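Local coordinates for cellulose binding protein (Clavibacter michiganensis subsp. michiganensis, PDB 4JCW) that probably takes part in cellulose breakdown as the expansin-like, polysaccharide-binding C-terminal portion of a larger endoglucanase, and holds glucose units along its surface here, at residues M33-S38 with V63-Q68; L125-A130 with G154-P159. One frame throughout, in Å; residues are numbered along the deposited sequence.

Contact 1 of 2, residues M33-S38 with V63-Q68; sequences MYVAVS and VQVADQ. With BGC (beta-D-glucopyranose), chain C.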
loop_
_atom_site.group_PDB
_atom_site.type_symbol
_atom_site.label_atom_id
_atom_site.label_comp_id
_atom_site.label_asym_id
_atom_site.label_seq_id
_atom_site.Cartn_x
_atom_site.Cartn_y
_atom_site.Cartn_z
ATOM N N MET A 33 19.618 1.185 11.164
ATOM C CA MET A 33 19.972 2.573 10.889
ATOM C C MET A 33 19.088 3.127 9.773
ATOM O O MET A 33 19.358 2.929 8.586
ATOM C CB MET A 33 21.451 2.679 10.495
ATOM C CG MET A 33 22.411 2.176 11.578
ATOM S SD MET A 33 22.390 3.196 13.060
ATOM C CE MET A 33 23.195 2.102 14.229
ATOM N N TYR A 34 18.018 3.814 10.160
ATOM C CA TYR A 34 17.095 4.359 9.183
ATOM C C TYR A 34 16.574 5.672 9.710
ATOM O O TYR A 34 16.792 6.014 10.875
ATOM C CB TYR A 34 15.959 3.378 8.900
ATOM C CG TYR A 34 15.210 2.931 10.154
ATOM C CD1 TYR A 34 14.171 3.698 10.670
ATOM C CD2 TYR A 34 15.526 1.737 10.806
ATOM C CE1 TYR A 34 13.476 3.309 11.802
ATOM C CE2 TYR A 34 14.806 1.330 11.950
ATOM C CZ TYR A 34 13.796 2.125 12.440
ATOM O OH TYR A 34 13.092 1.749 13.571
ATOM N N VAL A 35 15.869 6.400 8.859
ATOM C CA VAL A 35 15.393 7.720 9.214
ATOM C C VAL A 35 14.103 8.026 8.472
ATOM O O VAL A 35 13.904 7.583 7.342
ATOM C CB VAL A 35 16.474 8.804 8.893
ATOM C CG1 VAL A 35 16.712 8.920 7.385
ATOM C CG2 VAL A 35 16.084 10.156 9.474
ATOM N N ALA A 36 13.202 8.743 9.137
ATOM C CA ALA A 36 12.056 9.350 8.475
ATOM C C ALA A 36 12.374 10.813 8.245
ATOM O O ALA A 36 12.889 11.473 9.143
ATOM C CB ALA A 36 10.817 9.241 9.354
ATOM N N VAL A 37 12.035 11.330 7.068
ATOM C CA VAL A 37 12.325 12.713 6.743
ATOM C C VAL A 37 11.068 13.538 6.510
ATOM O O VAL A 37 9.982 12.984 6.281
ATOM C CB VAL A 37 13.266 12.845 5.505
ATOM C CG1 VAL A 37 14.632 12.213 5.781
ATOM C CG2 VAL A 37 12.615 12.208 4.294
ATOM N N SER A 38 11.242 14.861 6.576
ATOM C CA SER A 38 10.179 15.830 6.329
ATOM C C SER A 38 9.514 15.574 4.985
ATOM O O SER A 38 10.101 14.959 4.098
ATOM C CB SER A 38 10.734 17.263 6.364
ATOM O OG SER A 38 11.667 17.517 5.315
ATOM N N VAL A 63 22.369 6.559 7.773
ATOM C CA VAL A 63 21.025 6.012 7.888
ATOM C C VAL A 63 20.364 5.936 6.519
ATOM O O VAL A 63 20.602 6.782 5.658
ATOM C CB VAL A 63 20.147 6.829 8.875
ATOM C CG1 VAL A 63 20.689 6.704 10.286
ATOM C CG2 VAL A 63 20.094 8.289 8.469
ATOM N N GLN A 64 19.554 4.907 6.313
ATOM C CA GLN A 64 18.784 4.792 5.087
ATOM C C GLN A 64 17.486 5.572 5.211
ATOM O O GLN A 64 16.800 5.483 6.233
ATOM C CB GLN A 64 18.464 3.333 4.784
ATOM C CG GLN A 64 17.937 3.130 3.363
ATOM C CD GLN A 64 17.837 1.666 2.959
ATOM O OE1 GLN A 64 18.045 0.767 3.768
ATOM N NE2 GLN A 64 17.490 1.427 1.702
ATOM N N VAL A 65 17.153 6.343 4.186
ATOM C CA VAL A 65 15.870 7.017 4.172
ATOM C C VAL A 65 14.802 5.960 3.920
ATOM O O VAL A 65 14.786 5.302 2.871
ATOM C CB VAL A 65 15.798 8.116 3.120
ATOM C CG1 VAL A 65 14.409 8.749 3.126
ATOM C CG2 VAL A 65 16.871 9.169 3.396
ATOM N N ALA A 66 13.924 5.808 4.905
ATOM C CA ALA A 66 12.979 4.702 4.949
ATOM C C ALA A 66 11.532 5.161 4.967
ATOM O O ALA A 66 10.630 4.388 4.650
ATOM C CB ALA A 66 13.242 3.858 6.178
ATOM N N ASP A 67 11.311 6.419 5.329
ATOM C CA ASP A 67 10.000 6.805 5.828
ATOM C C ASP A 67 9.792 8.315 5.709
ATOM O O ASP A 67 10.727 9.067 5.421
ATOM C CB ASP A 67 9.918 6.367 7.300
ATOM C CG ASP A 67 8.497 6.120 7.788
ATOM O OD1 ASP A 67 7.516 6.312 7.030
ATOM O OD2 ASP A 67 8.362 5.718 8.971
ATOM N N GLN A 68 8.549 8.738 5.907
ATOM C CA GLN A 68 8.184 10.141 5.855
ATOM C C GLN A 68 7.709 10.579 7.237
ATOM O O GLN A 68 6.871 9.916 7.845
ATOM C CB GLN A 68 7.047 10.349 4.851
ATOM C CG GLN A 68 6.633 11.808 4.712
ATOM C CD GLN A 68 5.559 12.022 3.661
ATOM O OE1 GLN A 68 5.273 13.153 3.283
ATOM N NE2 GLN A 68 4.955 10.937 3.195
HETATM C C2 BGC C . 4.855 4.964 8.779
HETATM C C3 BGC C . 4.604 4.922 7.290
HETATM C C4 BGC C . 3.314 5.716 7.018
HETATM C C5 BGC C . 3.552 7.112 7.495
HETATM C C6 BGC C . 2.248 7.904 7.374
HETATM C C1 BGC C . 5.010 6.417 9.221
HETATM O O1 BGC C . 5.312 6.518 10.618
HETATM O O2 BGC C . 6.065 4.258 9.100
HETATM O O3 BGC C . 4.434 3.538 6.967
HETATM O O4 BGC C . 2.882 5.814 5.626
HETATM O O5 BGC C . 3.805 7.135 8.904
HETATM O O6 BGC C . 2.420 9.237 7.844
#
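Met33 opens the contact by offering its carbonyl O to Gln64 N at 3.0 Å, nearly straight (173° at the hydrogen), the donor above the carbonyl plane. Tyr34 lays its CB against the CB of Ala66, while its hydroxyl leaves for the backbone of Leu12. Val35 N bonds to Gln64 O at 2.9 Å, and its side chain carries the apolar middle: CG1, set between backbone N and carbonyl carbon (chi1 66°), meets Val63 CG2 at 3.6 Å, the side chains crossing at about a right angle. Branched valines suit this side of the sheet, packed against Leu52 and Leu77. The O of Val35 takes Ala66 N at 3.0 Å and weakly Asp67 N, marking a beta bulge in the parallel pairing. Beyond it Ala36 faces Asp67, CB to CB 3.6 Å, its small methyl letting the two come this close, and Val37 N binds Asp67 O at 3.1 Å. The bulge brings Asp67 to the side of Tyr34 and Ala36, where OD2 accepts a hydrogen bond from O2 of the bound glucose at 2.7 Å. With OD1 held by Asn22 N, the carboxylate is probably preoriented as acceptor for the sugar hydroxyl in the double-psi beta-barrel domain.

Contact 2 of 2, residues L125-A130 with G154-P159; sequences LQVLNA and GYWVTP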
loop_
_atom_site.group_PDB
_atom_site.type_symbol
_atom_site.label_atom_id
_atom_site.label_comp_id
_atom_site.label_asym_id
_atom_site.label_seq_id
_atom_site.Cartn_x
_atom_site.Cartn_y
_atom_site.Cartn_z
ATOM N N LEU A 125 6.509 -1.696 -9.585
ATOM C CA LEU A 125 7.897 -2.147 -9.428
ATOM C C LEU A 125 8.651 -1.277 -8.417
ATOM O O LEU A 125 8.552 -0.047 -8.435
ATOM C CB LEU A 125 8.659 -2.091 -10.751
ATOM C CG LEU A 125 8.176 -2.776 -12.019
ATOM C CD1 LEU A 125 9.264 -2.671 -13.069
ATOM C CD2 LEU A 125 7.816 -4.215 -11.756
ATOM N N GLN A 126 9.434 -1.919 -7.559
ATOM C CA GLN A 126 10.303 -1.204 -6.630
ATOM C C GLN A 126 11.755 -1.442 -6.986
ATOM O O GLN A 126 12.175 -2.585 -7.158
ATOM C CB GLN A 126 10.062 -1.684 -5.203
ATOM C CG GLN A 126 11.042 -1.153 -4.179
ATOM C CD GLN A 126 10.599 -1.467 -2.750
ATOM O OE1 GLN A 126 10.597 -2.625 -2.317
ATOM N NE2 GLN A 126 10.201 -0.432 -2.022
ATOM N N VAL A 127 12.512 -0.351 -7.096
ATOM C CA VAL A 127 13.924 -0.432 -7.451
ATOM C C VAL A 127 14.755 -0.377 -6.182
ATOM O O VAL A 127 14.693 0.597 -5.423
ATOM C CB VAL A 127 14.336 0.703 -8.370
ATOM C CG1 VAL A 127 15.828 0.542 -8.797
ATOM C CG2 VAL A 127 13.430 0.736 -9.599
ATOM N N LEU A 128 15.497 -1.451 -5.948
ATOM C CA LEU A 128 16.323 -1.587 -4.759
ATOM C C LEU A 128 17.795 -1.334 -5.111
ATOM O O LEU A 128 18.253 -1.730 -6.181
ATOM C CB LEU A 128 16.141 -2.996 -4.170
ATOM C CG LEU A 128 14.695 -3.341 -3.772
ATOM C CD1 LEU A 128 14.556 -4.802 -3.385
ATOM C CD2 LEU A 128 14.238 -2.429 -2.645
ATOM N N ASN A 129 18.518 -0.679 -4.203
ATOM C CA ASN A 129 19.973 -0.491 -4.301
ATOM C C ASN A 129 20.450 0.392 -5.451
ATOM O O ASN A 129 21.563 0.203 -5.945
ATOM C CB ASN A 129 20.717 -1.834 -4.361
ATOM C CG ASN A 129 20.209 -2.836 -3.337
ATOM O OD1 ASN A 129 20.046 -2.514 -2.163
ATOM N ND2 ASN A 129 19.956 -4.059 -3.783
ATOM N N ALA A 130 19.627 1.349 -5.870
ATOM C CA ALA A 130 20.078 2.355 -6.837
ATOM C C ALA A 130 21.115 3.277 -6.189
ATOM O O ALA A 130 22.035 3.760 -6.852
ATOM C CB ALA A 130 18.906 3.159 -7.357
ATOM N N GLY A 154 7.057 4.331 -2.678
ATOM C CA GLY A 154 8.307 3.644 -2.968
ATOM C C GLY A 154 8.258 2.699 -4.157
ATOM O O GLY A 154 9.215 1.976 -4.411
ATOM N N TYR A 155 7.142 2.698 -4.881
ATOM C CA TYR A 155 7.003 1.870 -6.072
ATOM C C TYR A 155 6.850 2.732 -7.314
ATOM O O TYR A 155 6.634 3.942 -7.221
ATOM C CB TYR A 155 5.781 0.947 -5.948
ATOM C CG TYR A 155 6.066 -0.330 -5.191
ATOM C CD1 TYR A 155 6.313 -1.518 -5.870
ATOM C CD2 TYR A 155 6.101 -0.349 -3.795
ATOM C CE1 TYR A 155 6.564 -2.683 -5.188
ATOM C CE2 TYR A 155 6.359 -1.522 -3.100
ATOM C CZ TYR A 155 6.589 -2.685 -3.807
ATOM O OH TYR A 155 6.853 -3.857 -3.153
ATOM N N TRP A 156 6.968 2.094 -8.478
ATOM C CA TRP A 156 6.679 2.737 -9.751
ATOM C C TRP A 156 5.595 1.911 -10.408
ATOM O O TRP A 156 5.706 0.694 -10.466
ATOM C CB TRP A 156 7.922 2.743 -10.633
ATOM C CG TRP A 156 9.024 3.609 -10.084
ATOM C CD1 TRP A 156 9.876 3.309 -9.064
ATOM C CD2 TRP A 156 9.376 4.923 -10.530
ATOM N NE1 TRP A 156 10.739 4.354 -8.845
ATOM C CE2 TRP A 156 10.448 5.361 -9.730
ATOM C CE3 TRP A 156 8.876 5.776 -11.519
ATOM C CZ2 TRP A 156 11.041 6.605 -9.901
ATOM C CZ3 TRP A 156 9.469 7.015 -11.692
ATOM C CH2 TRP A 156 10.541 7.415 -10.884
ATOM N N VAL A 157 4.557 2.559 -10.920
ATOM C CA VAL A 157 3.395 1.801 -11.354
ATOM C C VAL A 157 2.987 2.033 -12.810
ATOM O O VAL A 157 3.244 3.088 -13.376
ATOM C CB VAL A 157 2.196 2.059 -10.412
ATOM C CG1 VAL A 157 2.529 1.565 -8.993
ATOM C CG2 VAL A 157 1.817 3.538 -10.411
ATOM N N THR A 158 2.341 1.028 -13.395
ATOM C CA THR A 158 1.908 1.060 -14.784
ATOM C C THR A 158 0.725 1.994 -14.985
ATOM O O THR A 158 -0.288 1.880 -14.294
ATOM C CB THR A 158 1.490 -0.341 -15.242
ATOM O OG1 THR A 158 0.506 -0.853 -14.332
ATOM C CG2 THR A 158 2.692 -1.279 -15.243
ATOM N N PRO A 159 0.841 2.923 -15.949
ATOM C CA PRO A 159 -0.325 3.769 -16.232
ATOM C C PRO A 159 -1.368 3.019 -17.060
ATOM O O PRO A 159 -2.527 3.423 -17.100
ATOM C CB PRO A 159 0.270 4.925 -17.040
ATOM C CG PRO A 159 1.525 4.369 -17.641
ATOM C CD PRO A 159 2.058 3.393 -16.630
HETATM O O HOH W 1 11.337 2.166 -6.197
#
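Leu125 and Trp156 form an antiparallel hydrogen-bonded pair: Leu125 N reaches Trp156 O at 2.7 Å within the carbonyl plane, and Trp156 N returns to Leu125 O at 2.7 Å. The same Leu125 O lies at the indole edge, 3.7 Å from Trp156 CD1. On Tyr155, one ring face receives the CB of Gln126 in a CH-pi contact, 3.8 Å from the ring centroid and 17° off its normal. With CG anti to the backbone N (chi1 172°), Gln126 carries its amide obliquely over the CE2 side of the ring, the planes 20° apart. A glutamine suits this place, with aliphatic carbon for the ring and an amide for polar partners: OE1 takes Arg113 NH2, NE2 gives to Ser24 O. Past the paired residues a water links the two segments, accepting from Val127 N at 2.9 Å and donating to Gly154 O at 2.8 Å. Gly154 has a positive phi, where a CB would press on the preceding carbonyl O. Outward, Trp156 and Val127 pack on Ile134 and Val137 of strand 134-141, Leu125 meets Leu148 of strand 144-150, and strand 111-114 pairs with 124-128 on its other edge within the expansin C-terminal domain.

Overall arrangement
Contact 1 belongs to the double-psi beta-barrel domain and contact 2 to the expansin C-terminal domain, so together they sample both halves of the expansin-like unit. They follow one another along the chain, on opposite sides of its centre, with their own centres about 18 Å apart and nearest atoms about 6 Å apart without touching. Bound glucose units relate them: Asp67 of 63-68 holds one directly and its side chain lies about 6 Å from another, whereas the side chain of Tyr155 in 154-159 is about 7 Å from a glucose. The amide of Gln126 reaches across to the first domain, next to Cys23 of the Cys23-Cys48 disulfide, thereby joining the two domains.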